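Local coordinates for protein heroin esterase (Rhodococcus sp., PDB 1LZL) that probably hydrolyses acetyl esters such as heroin, as an esterase of the alpha/beta hydrolase fold, at residues T125-G128 and P129-C133; T169-K172 and A173-E176; F203-P207 and L208-P212. All coordinates share one frame; numbering follows the deposited sequence.

Contact 1: T125-G128 and P129-C133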
# COMPACT_ATOMS: atom_id res chain seq x y z
N THR A 125 -13.38 -8.07 -8.81
CA THR A 125 -13.59 -6.64 -8.64
C THR A 125 -13.94 -6.32 -7.20
O THR A 125 -14.25 -7.21 -6.41
CB THR A 125 -14.70 -6.12 -9.56
OG1 THR A 125 -15.85 -6.97 -9.37
CG2 THR A 125 -14.25 -6.22 -11.02
N PHE A 126 -13.87 -5.03 -6.89
CA PHE A 126 -14.37 -4.58 -5.59
C PHE A 126 -15.75 -5.16 -5.34
O PHE A 126 -16.54 -5.16 -6.32
CB PHE A 126 -14.40 -3.02 -5.60
CG PHE A 126 -14.90 -2.53 -4.23
CD1 PHE A 126 -13.95 -2.36 -3.22
CD2 PHE A 126 -16.24 -2.26 -3.98
CE1 PHE A 126 -14.42 -1.99 -1.94
CE2 PHE A 126 -16.72 -1.93 -2.72
CZ PHE A 126 -15.77 -1.76 -1.70
N PRO A 127 -16.11 -5.63 -4.16
CA PRO A 127 -15.36 -5.52 -2.91
C PRO A 127 -14.31 -6.58 -2.62
O PRO A 127 -13.70 -6.57 -1.54
CB PRO A 127 -16.49 -5.68 -1.87
CG PRO A 127 -17.42 -6.65 -2.53
CD PRO A 127 -17.43 -6.28 -3.99
N GLY A 128 -14.08 -7.51 -3.54
CA GLY A 128 -13.25 -8.67 -3.20
C GLY A 128 -11.89 -8.37 -2.62
O GLY A 128 -11.48 -8.93 -1.61
N PRO A 129 -11.11 -7.53 -3.31
CA PRO A 129 -9.75 -7.28 -2.80
C PRO A 129 -9.73 -6.67 -1.42
O PRO A 129 -8.87 -7.07 -0.60
CB PRO A 129 -9.13 -6.34 -3.87
CG PRO A 129 -9.86 -6.78 -5.12
CD PRO A 129 -11.32 -6.90 -4.62
N VAL A 130 -10.60 -5.68 -1.14
CA VAL A 130 -10.53 -5.12 0.21
C VAL A 130 -11.07 -6.17 1.19
O VAL A 130 -10.58 -6.26 2.32
CB VAL A 130 -11.28 -3.78 0.33
CG1 VAL A 130 -12.77 -3.96 0.37
CG2 VAL A 130 -10.76 -3.00 1.55
N ASN A 131 -12.05 -6.99 0.77
CA ASN A 131 -12.55 -8.05 1.65
C ASN A 131 -11.42 -9.03 2.00
O ASN A 131 -11.36 -9.51 3.16
CB ASN A 131 -13.77 -8.78 1.06
CG ASN A 131 -15.03 -7.90 1.11
OD1 ASN A 131 -15.02 -6.88 1.83
ND2 ASN A 131 -16.07 -8.31 0.40
N ASP A 132 -10.53 -9.34 1.07
CA ASP A 132 -9.42 -10.24 1.37
C ASP A 132 -8.50 -9.63 2.41
O ASP A 132 -7.98 -10.31 3.31
CB ASP A 132 -8.59 -10.54 0.11
CG ASP A 132 -9.39 -11.36 -0.90
OD1 ASP A 132 -10.41 -11.98 -0.54
OD2 ASP A 132 -8.93 -11.39 -2.09
N CYS A 133 -8.28 -8.30 2.30
CA CYS A 133 -7.37 -7.65 3.27
C CYS A 133 -8.03 -7.62 4.66
O CYS A 133 -7.35 -7.83 5.67
CB CYS A 133 -7.07 -6.23 2.77
SG CYS A 133 -6.06 -6.22 1.24
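P127 O takes the N-H of N131 at 2.9 Å in a fairly straight bond (160° at the hydrogen). One residue on, G128 O accepts D132 N, also at 2.9 Å, and has a weak second donor in R119 NH2. G128 N is satisfied by T125 O, and P129 brings no N-H that would need an acceptor. These bonds build the first turn of helix 128-142, which the loop after strand 112-116 enters through a cis peptide before P127; in this alpha/beta hydrolase P129 and V130 pack on helices 161-176 (L165, T169) and 211-222 (Y221). The buried carboxylate of D132 is held by R119, whose NE forms a salt bridge with OD2. On the apolar side V130 CG1 comes obliquely to F126 CE1 at 3.5 Å, while P127 CB sits 3.8 Å above the centre of the same ring. N131, with CG anti to its carbonyl carbon (chi1 -74°), leans back over P127 and sets ND2 3.5 Å from P127 CB. With an alanine here the carboxamide is gone, and the P127 ring would probably lose its cover on that side while the backbone bond to P127 O stayed.

Contact 2: T169-K172 and A173-E176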
# COMPACT_ATOMS: atom_id res chain seq x y z
N THR A 169 -9.40 -0.81 4.31
CA THR A 169 -9.42 -1.80 5.38
C THR A 169 -9.46 -1.12 6.75
O THR A 169 -10.18 -1.61 7.65
CB THR A 169 -8.17 -2.68 5.27
OG1 THR A 169 -8.28 -3.39 4.00
CG2 THR A 169 -8.16 -3.72 6.38
N VAL A 170 -8.75 -0.04 6.93
CA VAL A 170 -8.74 0.68 8.22
C VAL A 170 -10.07 1.37 8.46
O VAL A 170 -10.56 1.31 9.60
CB VAL A 170 -7.54 1.64 8.27
CG1 VAL A 170 -7.67 2.64 9.44
CG2 VAL A 170 -6.23 0.85 8.36
N LEU A 171 -10.70 1.94 7.45
CA LEU A 171 -12.06 2.46 7.57
C LEU A 171 -13.01 1.34 7.98
O LEU A 171 -13.82 1.52 8.91
CB LEU A 171 -12.58 3.12 6.28
CG LEU A 171 -11.99 4.52 6.08
CD1 LEU A 171 -12.07 4.90 4.61
CD2 LEU A 171 -12.74 5.51 6.98
N LYS A 172 -12.92 0.19 7.30
CA LYS A 172 -13.81 -0.94 7.58
C LYS A 172 -13.60 -1.44 8.99
O LYS A 172 -14.58 -1.73 9.72
CB LYS A 172 -13.55 -2.05 6.53
CG LYS A 172 -14.54 -3.21 6.74
CD LYS A 172 -14.58 -4.06 5.46
CE LYS A 172 -15.51 -3.35 4.46
NZ LYS A 172 -16.88 -3.97 4.38
N ALA A 173 -12.37 -1.51 9.47
CA ALA A 173 -12.04 -1.99 10.82
C ALA A 173 -12.65 -1.07 11.87
O ALA A 173 -13.27 -1.54 12.84
CB ALA A 173 -10.53 -2.15 11.00
N ARG A 174 -12.52 0.25 11.62
CA ARG A 174 -13.14 1.17 12.57
C ARG A 174 -14.64 1.01 12.60
O ARG A 174 -15.25 0.91 13.68
CB ARG A 174 -12.76 2.61 12.17
CG ARG A 174 -13.42 3.62 13.10
CD ARG A 174 -13.50 4.99 12.50
NE ARG A 174 -14.36 5.02 11.33
CZ ARG A 174 -14.48 6.08 10.49
NH1 ARG A 174 -13.81 7.22 10.68
NH2 ARG A 174 -15.31 5.95 9.46
N ASP A 175 -15.23 1.01 11.39
CA ASP A 175 -16.69 0.96 11.31
C ASP A 175 -17.29 -0.31 11.89
O ASP A 175 -18.38 -0.26 12.48
CB ASP A 175 -17.11 1.11 9.85
CG ASP A 175 -16.90 2.50 9.30
OD1 ASP A 175 -16.55 3.43 10.06
OD2 ASP A 175 -17.07 2.69 8.07
N GLU A 176 -16.62 -1.46 11.75
CA GLU A 176 -17.19 -2.71 12.25
C GLU A 176 -16.91 -2.92 13.73
O GLU A 176 -17.70 -3.67 14.35
CB GLU A 176 -16.64 -3.90 11.45
CG GLU A 176 -17.11 -3.94 10.01
CD GLU A 176 -18.59 -3.70 9.81
OE1 GLU A 176 -19.44 -4.16 10.62
OE2 GLU A 176 -19.03 -3.04 8.84
O HOH W 1 -18.29 -1.92 6.63
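L171 CD2 lies over one face of the R174 guanidinium, 3.6 Å from R174 NH2, the two side chains running side by side in the same direction. At the edge of that guanidinium, in its plane, stands the carboxylate of D175. R174 holds it side-on with two nitrogens that share a single oxygen: NE reaches D175 OD1 at 3.0 Å and NH2 the same atom at 2.9 Å. The NH2 bond uses the syn lone pair, whereas NE arrives 31° out of the carboxylate plane. The arginine chain is extended until it bends at chi3 (64°), and this bend brings the flat group round to its neighbour in sequence. R174 NH1 is taken by the carbonyls of T247 and D245, and D175 OD2 by the hydroxyl of Y237, so the salt bridge is fixed at both ends and the guanidinium has little freedom to turn. Beneath it runs the regular alpha-helical ladder: A173, R174, D175 and E176 donate in turn to the carbonyls four residues back, the straightest bond being D175 N to L171 O (165°). K172 and E176 are one turn apart with opposite charges, yet K172 NZ stays 5.0 Å from E176 OE2; a water spans the gap, donating to E176 OE2 at 2.6 Å and accepting only weakly from K172 NZ. K172 also makes a cation-pi contact with Y237. This is the last part of helix 161-176, the connecting helix of the beta-alpha-beta unit between strands 153-159 and 183-187. T169 packs on helix 128-142 through V130 and C133, K172 and E176 lie against Y134 of the same helix, and V170 meets L249 and P250 in the loop before strand 252-257.

Contact 3: F203-P207 and L208-P212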
# COMPACT_ATOMS: atom_id res chain seq x y z
N PHE A 203 -0.73 15.39 -14.67
CA PHE A 203 0.32 14.40 -14.84
C PHE A 203 -0.17 13.29 -15.76
O PHE A 203 -0.65 12.25 -15.31
CB PHE A 203 0.77 13.86 -13.47
CG PHE A 203 1.57 14.89 -12.66
CD1 PHE A 203 2.16 16.02 -13.21
CD2 PHE A 203 1.74 14.68 -11.29
CE1 PHE A 203 2.90 16.92 -12.44
CE2 PHE A 203 2.49 15.57 -10.51
CZ PHE A 203 3.07 16.69 -11.07
N VAL A 204 -0.09 13.53 -17.07
CA VAL A 204 -0.60 12.67 -18.13
C VAL A 204 0.46 11.73 -18.68
O VAL A 204 0.05 10.67 -19.27
CB VAL A 204 -1.17 13.54 -19.27
CG1 VAL A 204 -2.32 14.42 -18.81
CG2 VAL A 204 -0.07 14.41 -19.91
N ASP A 205 1.75 11.95 -18.47
CA ASP A 205 2.80 11.03 -18.91
C ASP A 205 4.02 11.06 -18.02
O ASP A 205 5.14 10.93 -18.48
CB ASP A 205 3.16 11.29 -20.38
CG ASP A 205 3.93 10.14 -21.01
OD1 ASP A 205 3.65 8.94 -20.71
OD2 ASP A 205 4.85 10.46 -21.82
N THR A 206 3.77 11.20 -16.71
CA THR A 206 4.83 11.10 -15.70
C THR A 206 5.34 9.70 -15.54
O THR A 206 4.73 8.72 -16.05
CB THR A 206 4.25 11.61 -14.36
OG1 THR A 206 2.86 11.22 -14.23
CG2 THR A 206 4.33 13.13 -14.33
N PRO A 207 6.49 9.44 -14.95
CA PRO A 207 7.07 8.11 -14.82
C PRO A 207 6.15 7.15 -14.02
O PRO A 207 5.62 7.54 -12.99
CB PRO A 207 8.35 8.40 -14.06
CG PRO A 207 8.73 9.81 -14.44
CD PRO A 207 7.39 10.51 -14.42
N LEU A 208 6.01 5.94 -14.58
CA LEU A 208 5.35 4.78 -14.04
C LEU A 208 3.86 4.96 -13.87
O LEU A 208 3.05 4.10 -14.32
CB LEU A 208 6.02 4.38 -12.72
CG LEU A 208 7.48 3.93 -12.89
CD1 LEU A 208 7.96 3.37 -11.57
CD2 LEU A 208 7.55 2.94 -14.05
N TRP A 209 3.35 6.00 -13.20
CA TRP A 209 1.92 6.24 -13.03
C TRP A 209 1.60 7.59 -13.65
O TRP A 209 2.44 8.49 -13.59
CB TRP A 209 1.49 6.23 -11.57
CG TRP A 209 0.05 5.80 -11.34
CD1 TRP A 209 -0.98 6.49 -10.79
CD2 TRP A 209 -0.48 4.49 -11.68
NE1 TRP A 209 -2.14 5.72 -10.76
CE2 TRP A 209 -1.83 4.51 -11.30
CE3 TRP A 209 0.13 3.38 -12.27
CZ2 TRP A 209 -2.66 3.38 -11.49
CZ3 TRP A 209 -0.71 2.26 -12.46
CH2 TRP A 209 -2.06 2.28 -12.09
N HIS A 210 0.39 7.68 -14.14
CA HIS A 210 -0.05 8.81 -14.95
C HIS A 210 -1.54 8.69 -15.10
O HIS A 210 -2.15 7.63 -14.80
CB HIS A 210 0.71 8.88 -16.28
CG HIS A 210 0.74 7.58 -17.05
ND1 HIS A 210 1.92 6.96 -17.39
CD2 HIS A 210 -0.29 6.81 -17.49
CE1 HIS A 210 1.60 5.84 -18.04
NE2 HIS A 210 0.28 5.76 -18.11
N ARG A 211 -2.15 9.76 -15.61
CA ARG A 211 -3.60 9.77 -15.70
C ARG A 211 -4.14 8.61 -16.56
O ARG A 211 -5.12 7.97 -16.14
CB ARG A 211 -4.03 11.13 -16.23
CG ARG A 211 -5.56 11.27 -16.18
CD ARG A 211 -5.94 12.62 -16.80
NE ARG A 211 -7.41 12.67 -16.83
CZ ARG A 211 -8.13 13.04 -15.78
NH1 ARG A 211 -7.58 13.39 -14.63
NH2 ARG A 211 -9.45 13.06 -15.84
N PRO A 212 -3.61 8.27 -17.71
CA PRO A 212 -4.11 7.09 -18.43
C PRO A 212 -4.09 5.82 -17.60
O PRO A 212 -5.11 5.07 -17.62
CB PRO A 212 -3.17 6.98 -19.65
CG PRO A 212 -2.82 8.41 -19.89
CD PRO A 212 -2.56 8.97 -18.51
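The hydroxyl of T206 donates to W209 O at 2.8 Å, in the plane of that carbonyl and on one of its lone pairs. A chi1 of 36° places OG1 between the backbone N and the carbonyl carbon of T206, facing across the loop. At the bend itself W209 N donates to P207 O, also 2.8 Å, but far from the carbonyl axis, with a C=O...N angle of 97°. With L208 at positive phi between them, this is a classic gamma turn, and it reverses the chain that leaves helix 198-202. The returning limb of the loop leads into helix 211-222, H210 taking the N-cap position, and the open end is tied by R211 N to F203 O at 2.9 Å. H210 CA also approaches F203 O, at 3.5 Å, as a CA-H...O contact. The imidazole edge of H210 turns to T206 O, which lies near the ring plane 3.6 Å from H210 ND1, while P212 CD rests 3.2 Å from V204 O. R211 points its extended chain elsewhere, and NH1 is held by the carbonyls of M200 and L195. P207 packs against L15 and F289. The indole of W209 leaves the turn for the protein interior, meeting F23 edge-to-face and lying against the ring of H290, probably the histidine of a Ser-His-Asp triad.

Contacts 1 and 2 belong to neighbouring helices, 128-142 and 161-176, and meet at T169. Contact 3 lies apart, its centre about 31 Å from that of contact 2 and across the centre of the chain. Helix 211-222 nevertheless connects it to contact 1, for it starts in contact 3 and its far end packs on F126. Four of eight touching residues are buried in contacts 1 and 2, three of ten in contact 3. Contact 1 starts a helix with backbone bonds; contact 2, near the end of its helix, adds a salt bridge and a water-mediated pair to the regular backbone bonds; contact 3 ties a non-helical turn by a hydroxyl, with its tryptophan reaching the probable catalytic region.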